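PDB 3IUS: NAD-dependent epimerase/dehydratase domain-containing protein from Ruegeria pomeroyi DSS-3, which is of unknown function but probably binds NAD(P) through a Rossmann-type fold, as in relatives of the NAD-dependent epimerase/dehydratase family. Local coordinates for residues R172-I183 against V207-V218. Residues are numbered along the deposited sequence; the frame is centred on the assembly and turned at random.
Sequences RIIKPGQVFSRI and VCDDEPVPPQDV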
# COMPACT_ATOMS: atom_id res chain seq x y z
N ARG A 172 0.85 14.55 -19.56
CA ARG A 172 0.63 15.05 -18.21
C ARG A 172 -0.78 15.60 -18.10
O ARG A 172 -1.13 16.59 -18.75
CB ARG A 172 1.68 16.12 -17.85
CG ARG A 172 3.09 15.56 -17.68
CD ARG A 172 4.11 16.65 -17.38
NE ARG A 172 4.19 17.62 -18.46
CZ ARG A 172 3.97 18.93 -18.32
NH1 ARG A 172 3.68 19.41 -17.12
NH2 ARG A 172 4.06 19.74 -19.36
N ILE A 173 -1.61 14.95 -17.29
CA ILE A 173 -2.99 15.39 -17.09
C ILE A 173 -3.04 16.48 -16.03
O ILE A 173 -2.62 16.27 -14.88
CB ILE A 173 -3.90 14.23 -16.64
CG1 ILE A 173 -3.76 13.03 -17.58
CG2 ILE A 173 -5.34 14.69 -16.53
CD1 ILE A 173 -4.13 13.33 -19.01
N ILE A 174 -3.58 17.64 -16.40
CA ILE A 174 -3.63 18.79 -15.49
C ILE A 174 -5.02 19.03 -14.89
O ILE A 174 -5.91 19.53 -15.57
CB ILE A 174 -3.15 20.07 -16.20
CG1 ILE A 174 -1.83 19.82 -16.92
CG2 ILE A 174 -3.00 21.21 -15.20
CD1 ILE A 174 -0.71 19.42 -15.99
N LYS A 175 -5.21 18.67 -13.62
CA LYS A 175 -6.43 19.02 -12.91
C LYS A 175 -6.06 20.08 -11.88
O LYS A 175 -5.21 19.83 -11.02
CB LYS A 175 -7.00 17.79 -12.19
CG LYS A 175 -8.19 18.09 -11.29
CD LYS A 175 -9.49 18.04 -12.07
CE LYS A 175 -10.68 18.41 -11.21
NZ LYS A 175 -10.85 17.51 -10.04
N PRO A 176 -6.70 21.26 -11.96
CA PRO A 176 -6.32 22.38 -11.10
C PRO A 176 -6.40 21.98 -9.63
O PRO A 176 -7.41 21.43 -9.21
CB PRO A 176 -7.38 23.44 -11.41
CG PRO A 176 -7.89 23.08 -12.76
CD PRO A 176 -7.86 21.58 -12.81
N GLY A 177 -5.33 22.25 -8.89
CA GLY A 177 -5.28 21.99 -7.46
C GLY A 177 -5.02 20.55 -7.09
O GLY A 177 -4.77 20.25 -5.92
N GLN A 178 -5.07 19.64 -8.06
CA GLN A 178 -4.94 18.21 -7.78
C GLN A 178 -3.56 17.81 -7.26
O GLN A 178 -2.54 18.17 -7.82
CB GLN A 178 -5.27 17.38 -9.01
CG GLN A 178 -5.27 15.88 -8.75
CD GLN A 178 -6.52 15.43 -8.03
OE1 GLN A 178 -7.63 15.77 -8.43
NE2 GLN A 178 -6.35 14.66 -6.97
N VAL A 179 -3.55 17.07 -6.16
CA VAL A 179 -2.32 16.45 -5.71
C VAL A 179 -2.61 14.98 -5.42
O VAL A 179 -3.75 14.61 -5.13
CB VAL A 179 -1.77 17.13 -4.45
CG1 VAL A 179 -1.43 18.58 -4.73
CG2 VAL A 179 -2.78 17.02 -3.32
N PHE A 180 -1.58 14.14 -5.50
CA PHE A 180 -1.70 12.74 -5.11
C PHE A 180 -0.72 12.39 -3.99
O PHE A 180 0.36 12.97 -3.89
CB PHE A 180 -1.47 11.80 -6.30
CG PHE A 180 -2.59 11.82 -7.30
CD1 PHE A 180 -3.91 11.84 -6.89
CD2 PHE A 180 -2.31 11.79 -8.65
CE1 PHE A 180 -4.94 11.85 -7.81
CE2 PHE A 180 -3.33 11.79 -9.58
CZ PHE A 180 -4.65 11.83 -9.16
N SER A 181 -1.09 11.44 -3.14
CA SER A 181 -0.17 10.99 -2.12
C SER A 181 0.64 9.81 -2.63
O SER A 181 0.12 8.92 -3.32
CB SER A 181 -0.93 10.57 -0.86
OG SER A 181 -1.86 11.57 -0.50
N ARG A 182 1.92 9.79 -2.26
CA ARG A 182 2.83 8.71 -2.63
C ARG A 182 3.57 8.15 -1.42
O ARG A 182 3.80 8.86 -0.44
CB ARG A 182 3.87 9.21 -3.62
CG ARG A 182 3.38 10.22 -4.62
CD ARG A 182 4.44 10.42 -5.70
NE ARG A 182 4.80 9.14 -6.31
CZ ARG A 182 5.97 8.88 -6.89
NH1 ARG A 182 6.91 9.81 -6.95
NH2 ARG A 182 6.19 7.69 -7.41
N ILE A 183 4.00 6.90 -1.53
CA ILE A 183 4.86 6.27 -0.54
C ILE A 183 5.83 5.29 -1.21
O ILE A 183 5.45 4.52 -2.09
CB ILE A 183 4.04 5.54 0.54
CG1 ILE A 183 4.94 5.06 1.68
CG2 ILE A 183 3.25 4.37 -0.07
CD1 ILE A 183 5.47 6.17 2.55
N VAL A 207 -0.01 5.83 5.73
CA VAL A 207 1.34 5.52 5.30
C VAL A 207 1.59 6.22 3.98
O VAL A 207 1.27 5.70 2.92
CB VAL A 207 1.60 4.00 5.17
CG1 VAL A 207 3.06 3.75 4.85
CG2 VAL A 207 1.23 3.30 6.48
N CYS A 208 2.14 7.43 4.08
CA CYS A 208 2.41 8.27 2.92
C CYS A 208 3.62 9.13 3.25
O CYS A 208 3.99 9.26 4.41
CB CYS A 208 1.21 9.18 2.64
SG CYS A 208 0.66 10.14 4.10
N ASP A 209 4.23 9.74 2.24
CA ASP A 209 5.37 10.61 2.49
C ASP A 209 4.94 12.04 2.85
O ASP A 209 3.76 12.31 3.09
CB ASP A 209 6.37 10.57 1.33
CG ASP A 209 5.90 11.31 0.11
OD1 ASP A 209 4.93 12.10 0.22
OD2 ASP A 209 6.51 11.12 -0.96
N ASP A 210 5.92 12.94 2.91
CA ASP A 210 5.72 14.28 3.45
C ASP A 210 5.16 15.30 2.46
O ASP A 210 4.78 16.40 2.85
CB ASP A 210 7.03 14.83 4.00
CG ASP A 210 7.43 14.17 5.31
OD1 ASP A 210 6.59 13.46 5.88
OD2 ASP A 210 8.58 14.37 5.75
N GLU A 211 5.11 14.94 1.18
CA GLU A 211 4.83 15.94 0.16
C GLU A 211 3.78 15.52 -0.86
O GLU A 211 4.10 14.91 -1.89
CB GLU A 211 6.12 16.34 -0.54
CG GLU A 211 5.94 17.43 -1.58
CD GLU A 211 7.26 18.00 -2.07
OE1 GLU A 211 8.30 17.74 -1.43
OE2 GLU A 211 7.24 18.72 -3.09
N PRO A 212 2.50 15.82 -0.56
CA PRO A 212 1.45 15.68 -1.57
C PRO A 212 1.91 16.39 -2.82
O PRO A 212 2.38 17.52 -2.74
CB PRO A 212 0.28 16.43 -0.94
CG PRO A 212 0.47 16.22 0.53
CD PRO A 212 1.96 16.18 0.77
N VAL A 213 1.77 15.74 -3.96
CA VAL A 213 2.37 16.26 -5.18
C VAL A 213 1.43 16.13 -6.37
O VAL A 213 0.77 15.12 -6.55
CB VAL A 213 3.72 15.56 -5.46
CG1 VAL A 213 3.54 14.06 -5.63
CG2 VAL A 213 4.39 16.16 -6.69
N PRO A 214 1.37 17.18 -7.20
CA PRO A 214 0.64 17.08 -8.47
C PRO A 214 1.28 15.99 -9.32
O PRO A 214 2.50 16.00 -9.49
CB PRO A 214 0.86 18.45 -9.11
CG PRO A 214 1.15 19.37 -7.95
CD PRO A 214 1.92 18.53 -6.98
N PRO A 215 0.47 15.05 -9.84
CA PRO A 215 0.98 13.90 -10.60
C PRO A 215 1.85 14.36 -11.77
O PRO A 215 2.82 13.69 -12.12
CB PRO A 215 -0.31 13.23 -11.11
CG PRO A 215 -1.38 14.29 -10.97
CD PRO A 215 -1.00 14.99 -9.72
N GLN A 216 1.50 15.50 -12.35
CA GLN A 216 2.25 16.01 -13.50
C GLN A 216 3.68 16.42 -13.14
O GLN A 216 4.55 16.49 -14.00
CB GLN A 216 1.50 17.18 -14.18
CG GLN A 216 1.36 18.44 -13.33
CD GLN A 216 0.09 18.44 -12.49
OE1 GLN A 216 -0.42 17.39 -12.12
NE2 GLN A 216 -0.44 19.63 -12.21
N ASP A 217 3.91 16.68 -11.85
CA ASP A 217 5.23 17.10 -11.39
C ASP A 217 6.16 15.90 -11.27
O ASP A 217 7.37 16.02 -11.44
CB ASP A 217 5.13 17.81 -10.03
CG ASP A 217 4.59 19.22 -10.14
OD1 ASP A 217 4.25 19.67 -11.26
OD2 ASP A 217 4.51 19.90 -9.10
N VAL A 218 5.60 14.74 -10.95
CA VAL A 218 6.42 13.54 -10.84
C VAL A 218 6.95 13.17 -12.22
O VAL A 218 8.16 12.97 -12.41
CB VAL A 218 5.64 12.38 -10.23
CG1 VAL A 218 6.53 11.15 -10.13
CG2 VAL A 218 5.12 12.78 -8.86
O HOH W 1 -3.27 16.98 -12.34
O HOH W 2 -2.58 19.62 -10.26
O HOH W 3 2.84 12.31 -1.27
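Phe180 and Val213 pair through their backbones as a single antiparallel hydrogen-bonded bridge, with Phe180 N to Val213 O at 2.8 Å and Val213 N to Phe180 O at 3.1 Å, both nearly straight at hydrogen. A third backbone bond, Asp209 N to Arg182 O (2.9 Å), ties an Asx turn to the start of strand 182-184. In that turn Asp209 OD1 accepts from Glu211 N, and a water joins the same oxygen to Arg182 N.

Water bridges the other end, where the Gln216 amide reaches strand 172-174 and the type II turn from Lys175 to Gln178: one water links OE1 to Ile173 O and Lys175 N, another links NE2 to Lys175 O and Gln178 O. A bend at chi2 (-90°) carries the amide there, while CG packs on Ile174 CD1 (3.5 Å).

In the middle, Pro215 CG meets Phe180 CE2 at 3.5 Å, and Gln178 CG lies over one face of that ring, offset toward the rim. The Arg182 chain passes Val213 CG1 with CD (3.8 Å), then lays a guanidinium face on Val218 CG1, 3.5 Å from NH1, which is buried without a hydrogen-bond partner; Tyr155 adds a cation-pi contact. With an alanine in place of Arg182, Val213 and Val218 are likely to face a gap and Tyr155 to lack its cation.

The contact runs from strand 182-184 of the Rossmann-type sheet out to strand 172-174 and helix 215-226, consistent with the passage into the smaller lobe of epimerase/dehydratase relatives.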